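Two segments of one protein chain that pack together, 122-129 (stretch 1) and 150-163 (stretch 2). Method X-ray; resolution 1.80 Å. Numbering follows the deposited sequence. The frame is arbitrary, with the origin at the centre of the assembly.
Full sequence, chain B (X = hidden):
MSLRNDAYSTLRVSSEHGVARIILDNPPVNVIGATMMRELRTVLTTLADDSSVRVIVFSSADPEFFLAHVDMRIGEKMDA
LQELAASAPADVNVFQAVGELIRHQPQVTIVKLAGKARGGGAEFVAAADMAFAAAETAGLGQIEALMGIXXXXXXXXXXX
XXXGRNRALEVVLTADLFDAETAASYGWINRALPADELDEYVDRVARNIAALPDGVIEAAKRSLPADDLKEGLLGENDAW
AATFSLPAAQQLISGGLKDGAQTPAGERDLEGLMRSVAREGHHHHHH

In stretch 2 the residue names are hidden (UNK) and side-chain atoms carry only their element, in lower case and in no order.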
ATOM      1  N   ALA B 122       7.717  12.512  13.723  1.00 14.15           N
ATOM      2  CA  ALA B 122       7.427  11.486  12.699  1.00 13.97           C
ATOM      3  C   ALA B 122       6.140  11.830  11.957  1.00 14.57           C
ATOM      4  O   ALA B 122       5.992  11.548  10.756  1.00 14.34           O
ATOM      5  CB  ALA B 122       7.321  10.094  13.326  1.00 14.39           C
ATOM      6  N   GLU B 123       5.202  12.441  12.673  1.00 14.85           N
ATOM      7  CA  GLU B 123       3.965  12.957  12.082  1.00 15.96           C
ATOM      8  C   GLU B 123       4.257  14.023  11.029  1.00 16.17           C
ATOM      9  O   GLU B 123       3.659  14.005   9.952  1.00 15.51           O
ATOM     10  CB  GLU B 123       2.999  13.472  13.178  1.00 16.14           C
ATOM     11  CG  GLU B 123       2.521  12.333  14.116  1.00 19.86           C
ATOM     12  CD  GLU B 123       1.711  12.766  15.376  1.00 21.69           C
ATOM     13  OE1 GLU B 123       0.674  12.140  15.652  1.00 20.68           O
ATOM     14  OE2 GLU B 123       2.124  13.699  16.097  1.00 23.74           O
ATOM     15  N   PHE B 124       5.189  14.927  11.357  1.00 15.78           N
ATOM     16  CA  PHE B 124       5.646  16.025  10.484  1.00 15.58           C
ATOM     17  C   PHE B 124       6.215  15.440   9.201  1.00 15.11           C
ATOM     18  O   PHE B 124       5.788  15.798   8.077  1.00 14.21           O
ATOM     19  CB  PHE B 124       6.696  16.838  11.277  1.00 15.64           C
ATOM     20  CG  PHE B 124       7.144  18.105  10.634  1.00 16.80           C
ATOM     21  CD1 PHE B 124       6.941  19.316  11.290  1.00 18.21           C
ATOM     22  CD2 PHE B 124       7.842  18.115   9.437  1.00 18.77           C
ATOM     23  CE1 PHE B 124       7.357  20.495  10.754  1.00 19.60           C
ATOM     24  CE2 PHE B 124       8.273  19.348   8.890  1.00 20.20           C
ATOM     25  CZ  PHE B 124       8.021  20.511   9.557  1.00 19.28           C
ATOM     26  N   VAL B 125       7.097  14.441   9.355  1.00 14.85           N
ATOM     27  CA  VAL B 125       7.690  13.766   8.195  1.00 14.09           C
ATOM     28  C   VAL B 125       6.613  13.171   7.294  1.00 13.90           C
ATOM     29  O   VAL B 125       6.679  13.351   6.067  1.00 13.87           O
ATOM     30  CB  VAL B 125       8.723  12.685   8.608  1.00 14.19           C
ATOM     31  CG1 VAL B 125       9.198  11.848   7.368  1.00 14.58           C
ATOM     32  CG2 VAL B 125       9.923  13.331   9.351  1.00 13.27           C
ATOM     33  N   ALA B 126       5.631  12.471   7.877  1.00 13.91           N
ATOM     34  CA  ALA B 126       4.625  11.732   7.078  1.00 14.03           C
ATOM     35  C   ALA B 126       3.610  12.659   6.407  1.00 13.38           C
ATOM     36  O   ALA B 126       2.979  12.286   5.431  1.00 13.64           O
ATOM     37  CB  ALA B 126       3.892  10.721   7.957  1.00 14.42           C
ATOM     38  N   ALA B 127       3.489  13.882   6.910  1.00 14.33           N
ATOM     39  CA  ALA B 127       2.461  14.840   6.449  1.00 14.34           C
ATOM     40  C   ALA B 127       2.867  15.556   5.147  1.00 14.12           C
ATOM     41  O   ALA B 127       2.008  16.010   4.380  1.00 13.75           O
ATOM     42  CB  ALA B 127       2.200  15.884   7.523  1.00 14.37           C
ATOM     43  N   ALA B 128       4.169  15.647   4.903  1.00 14.03           N
ATOM     44  CA  ALA B 128       4.681  16.326   3.710  1.00 14.08           C
ATOM     45  C   ALA B 128       4.290  15.564   2.438  1.00 14.72           C
ATOM     46  O   ALA B 128       4.043  14.353   2.470  1.00 14.51           O
ATOM     47  CB  ALA B 128       6.181  16.494   3.790  1.00 13.63           C
ATOM     48  N   ASP B 129       4.258  16.265   1.303  1.00 14.17           N
ATOM     49  CA  ASP B 129       3.940  15.610   0.047  1.00 14.45           C
ATOM     50  C   ASP B 129       4.894  14.461  -0.251  1.00 14.44           C
ATOM     51  O   ASP B 129       4.488  13.396  -0.748  1.00 13.35           O
ATOM     52  CB  ASP B 129       3.940  16.577  -1.134  1.00 14.24           C
ATOM     53  CG  ASP B 129       2.848  17.635  -1.043  1.00 17.13           C
ATOM     54  OD1 ASP B 129       1.789  17.406  -0.409  1.00 15.98           O
ATOM     55  OD2 ASP B 129       3.084  18.728  -1.626  1.00 19.63           O
ATOM     56  N   UNK B 150      -1.158   7.732  22.791  1.00 16.34           N
ATOM     57  CA  UNK B 150      -1.036   7.331  21.400  1.00 15.74           C
ATOM     58  C   UNK B 150      -0.698   8.595  20.599  1.00 16.32           C
ATOM     59  O   UNK B 150      -0.752   9.694  21.135  1.00 16.42           O
ATOM     60  c   UNK B 150      -2.540   5.277  21.545  1.00 14.81           C
ATOM     61  c   UNK B 150      -4.625   7.285  19.952  1.00 14.26           C
ATOM     62  c   UNK B 150      -2.323   6.623  20.856  1.00 15.51           C
ATOM     63  c   UNK B 150      -3.598   7.500  21.025  1.00 15.30           C
ATOM     64  N   UNK B 151      -0.340   8.447  19.323  1.00 16.39           N
ATOM     65  CA  UNK B 151      -0.157   9.674  18.547  1.00 16.76           C
ATOM     66  C   UNK B 151      -1.431  10.501  18.500  1.00 17.14           C
ATOM     67  O   UNK B 151      -2.497   9.971  18.255  1.00 18.48           O
ATOM     68  c   UNK B 151       0.230   9.150  17.163  1.00 16.88           C
ATOM     69  c   UNK B 151       0.065   7.248  18.574  1.00 16.86           C
ATOM     70  c   UNK B 151       0.791   7.802  17.410  1.00 16.86           C
ATOM     71  N   UNK B 152      -1.320  11.783  18.819  1.00 17.18           N
ATOM     72  CA  UNK B 152      -2.423  12.699  18.813  1.00 17.33           C
ATOM     73  C   UNK B 152      -2.265  13.857  17.855  1.00 16.94           C
ATOM     74  O   UNK B 152      -3.069  14.792  17.879  1.00 17.18           O
ATOM     75  N   UNK B 153      -1.278  13.770  16.981  1.00 16.26           N
ATOM     76  CA  UNK B 153      -1.007  14.785  16.000  1.00 17.23           C
ATOM     77  C   UNK B 153      -1.247  14.360  14.551  1.00 17.33           C
ATOM     78  O   UNK B 153      -0.695  14.981  13.636  1.00 18.73           O
ATOM     79  N   UNK B 154      -2.065  13.319  14.346  1.00 16.65           N
ATOM     80  CA  UNK B 154      -2.423  12.857  13.005  1.00 15.77           C
ATOM     81  C   UNK B 154      -1.749  11.542  12.624  1.00 15.52           C
ATOM     82  O   UNK B 154      -2.158  10.903  11.658  1.00 15.69           O
ATOM     83  N   UNK B 155      -0.731  11.143  13.388  1.00 14.85           N
ATOM     84  CA  UNK B 155       0.120   9.999  13.057  1.00 15.63           C
ATOM     85  C   UNK B 155      -0.608   8.696  12.804  1.00 15.64           C
ATOM     86  O   UNK B 155      -0.227   7.938  11.885  1.00 15.85           O
ATOM     87  N   UNK B 156      -1.642   8.415  13.607  1.00 14.94           N
ATOM     88  CA  UNK B 156      -2.387   7.168  13.411  1.00 15.21           C
ATOM     89  C   UNK B 156      -3.051   7.168  12.019  1.00 14.35           C
ATOM     90  O   UNK B 156      -3.052   6.153  11.315  1.00 14.14           O
ATOM     91  c   UNK B 156      -3.452   6.912  14.495  1.00 15.24           C
ATOM     92  o   UNK B 156      -4.467   7.908  14.441  1.00 16.19           O
ATOM     93  c   UNK B 156      -2.831   6.830  15.903  1.00 16.68           C
ATOM     94  N   UNK B 157      -3.544   8.339  11.608  1.00 14.94           N
ATOM     95  CA  UNK B 157      -4.211   8.456  10.323  1.00 14.85           C
ATOM     96  C   UNK B 157      -3.268   8.552   9.133  1.00 14.00           C
ATOM     97  O   UNK B 157      -3.557   7.977   8.058  1.00 13.46           O
ATOM     98  c   UNK B 157      -6.932   8.202  11.582  1.00 15.75           C
ATOM     99  n   UNK B 157      -6.687   7.413  12.623  1.00 16.59           N
ATOM    100  c   UNK B 157      -6.193   9.547  11.530  1.00 16.07           C
ATOM    101  c   UNK B 157      -5.205   9.618  10.340  1.00 14.20           C
ATOM    102  o   UNK B 157      -7.658   7.864  10.666  1.00 17.53           O
ATOM    103  N   UNK B 158      -2.151   9.262   9.303  1.00 14.20           N
ATOM    104  CA  UNK B 158      -1.155   9.319   8.254  1.00 14.05           C
ATOM    105  C   UNK B 158      -0.593   7.912   7.996  1.00 14.22           C
ATOM    106  O   UNK B 158      -0.419   7.508   6.854  1.00 15.47           O
ATOM    107  c   UNK B 158      -0.053  13.860   9.903  1.00 17.51           C
ATOM    108  o   UNK B 158      -1.627  15.644   9.810  1.00 17.45           O
ATOM    109  c   UNK B 158       0.326  12.589   9.596  1.00 16.51           C
ATOM    110  c   UNK B 158      -0.041  10.305   8.582  1.00 13.76           C
ATOM    111  c   UNK B 158      -1.279  14.346   9.481  1.00 18.28           C
ATOM    112  c   UNK B 158      -0.506  11.730   8.896  1.00 14.79           C
ATOM    113  c   UNK B 158      -1.773  12.208   8.506  1.00 16.00           C
ATOM    114  c   UNK B 158      -2.162  13.510   8.787  1.00 17.86           C
ATOM    115  N   UNK B 159      -0.336   7.174   9.066  1.00 13.82           N
ATOM    116  CA  UNK B 159       0.089   5.770   8.942  1.00 13.90           C
ATOM    117  C   UNK B 159      -0.998   4.931   8.331  1.00 13.78           C
ATOM    118  O   UNK B 159      -0.727   4.161   7.405  1.00 13.94           O
ATOM    119  c   UNK B 159       0.461   5.187  10.308  1.00 13.20           C
ATOM    120  c   UNK B 159       1.851   5.640  10.815  1.00 13.87           C
ATOM    121  c   UNK B 159       1.965   5.450  12.329  1.00 14.16           C
ATOM    122  c   UNK B 159       2.975   4.856  10.095  1.00 14.21           C
ATOM    123  N   UNK B 160      -2.223   5.030   8.832  1.00 13.93           N
ATOM    124  CA  UNK B 160      -3.271   4.212   8.218  1.00 15.20           C
ATOM    125  C   UNK B 160      -3.278   4.371   6.686  1.00 15.15           C
ATOM    126  O   UNK B 160      -3.361   3.384   5.923  1.00 15.48           O
ATOM    127  c   UNK B 160      -4.650   4.522   8.770  1.00 15.11           C
ATOM    128  c   UNK B 160      -7.001   3.610   8.880  1.00 21.18           C
ATOM    129  n   UNK B 160      -9.146   0.603   8.963  1.00 25.58           N
ATOM    130  n   UNK B 160      -7.730   2.374   8.541  1.00 24.96           N
ATOM    131  n   UNK B 160      -8.771   2.158  10.589  1.00 25.07           N
ATOM    132  c   UNK B 160      -5.658   3.497   8.277  1.00 19.08           C
ATOM    133  c   UNK B 160      -8.543   1.708   9.368  1.00 26.05           C
ATOM    134  N   UNK B 161      -3.232   5.623   6.238  1.00 14.01           N
ATOM    135  CA  UNK B 161      -3.316   5.933   4.809  1.00 14.71           C
ATOM    136  C   UNK B 161      -2.092   5.494   4.041  1.00 15.32           C
ATOM    137  O   UNK B 161      -2.231   4.945   2.949  1.00 17.51           O
ATOM    138  N   UNK B 162      -0.899   5.668   4.614  1.00 14.55           N
ATOM    139  CA  UNK B 162       0.338   5.370   3.890  1.00 14.37           C
ATOM    140  C   UNK B 162       0.799   3.921   3.975  1.00 14.66           C
ATOM    141  O   UNK B 162       1.362   3.413   3.005  1.00 15.01           O
ATOM    142  c   UNK B 162       1.223   7.758   3.956  1.00 14.15           C
ATOM    143  c   UNK B 162       1.457   6.270   4.357  1.00 15.18           C
ATOM    144  n   UNK B 162       3.493   8.399   3.191  1.00 13.35           N
ATOM    145  n   UNK B 162       4.420  10.493   3.388  1.00 17.53           N
ATOM    146  c   UNK B 162       4.403   9.289   2.825  1.00 14.25           C
ATOM    147  n   UNK B 162       5.309   8.982   1.878  1.00 15.74           N
ATOM    148  c   UNK B 162       2.458   8.626   4.198  1.00 13.80           C
ATOM    149  N   UNK B 163       0.585   3.272   5.123  1.00 14.04           N
ATOM    150  CA  UNK B 163       1.104   1.932   5.332  1.00 13.95           C
ATOM    151  C   UNK B 163       0.002   0.869   5.519  1.00 14.26           C
ATOM    152  O   UNK B 163       0.305  -0.307   5.484  1.00 14.85           O
ATOM    153  c   UNK B 163       3.188   3.056   6.316  1.00 12.48           C
ATOM    154  c   UNK B 163       2.180   1.881   6.466  1.00 13.59           C
ATOM    155  c   UNK B 163       1.568   1.815   7.880  1.00 13.33           C
TER
HETATM  156  O   HOH W   1       1.576  12.729  18.725  1.00 24.69           O
HETATM  157  O   HOH W   2       6.103  12.736   3.292  1.00 13.72           O

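Position 150 carries four carbons, forked at the first, with one arm two carbons long; it stays clear of stretch 1. This is Ile150. At 151, three carbons close a ring onto the backbone N, and the CB lies 3.4 Å from Glu123 OE1: Pro151. Position 152 has no side-chain atoms, so it is Gly152; its N gives a hydrogen bond of 3.0 Å to the O of water 1, which in turn donates to Glu123 OE2 at 2.9 Å.

Position 153 is also bare. Its N donates to Glu123 OE1 at 2.9 Å, and an ideal CB would point toward the glutamate and come to 2.3 Å from OE2, a clash: Gly153. At 154, again without side-chain atoms, phi is 107°, and a CB would be jammed against the preceding carbonyl O. The backbone itself calls for glycine, and Gly154 takes the N-cap position. Position 155 opens the helix with no side chain; its N donates to Glu123 OE1 at 2.8 Å, and an ideal CB would clash with that same oxygen at 2.8 Å. This is Gly155.

Position 156 has one carbon bearing an oxygen and a carbon, pointing away: Thr156. At 157 three carbons end in one oxygen and one nitrogen, out of reach of stretch 1; as Gln157, its NE2 donates to Thr156 OG1 at 2.9 Å. Position 158 shows one carbon, then a six-carbon ring bearing an oxygen. Its CB is 4.0 Å from Ala126 CB, and the ring reaches Ala127. This is Tyr158, with CE2 3.9 Å from Ala127 CB.

Position 159, four carbons forked at the second, makes no contact: Leu159. Position 160 has three carbons, a nitrogen and a carbon with two more nitrogens, out of reach of stretch 1: Arg160. Position 161 is bare and exposed, with room for a CB; Gly161 is not demanded by this contact. At 162 the same atom pattern recurs, but here the CA-to-CB bond points toward stretch 1: Arg162, whose NH1 donates to Ala126 O at 3.1 Å. Position 163, three carbons branched at the first, is Val163, out of reach.

The contact works at three levels. Near the start of the second helix, one buried carboxylate gathers backbone N-H groups, and the bare positions Gly153 and Gly155 leave it space, since an ideal CB at either would clash with it. Farther along, Tyr158 packs beside the first helix, against Ala126 and Ala127; the helix axes cross at 42°. Finally, the arginine meets the end of the first helix, where water 2 joins its NH1 to the carbonyls of Val125 and Ala128.

Stretch 2 150-163: IPGGGGTQYLRGRV
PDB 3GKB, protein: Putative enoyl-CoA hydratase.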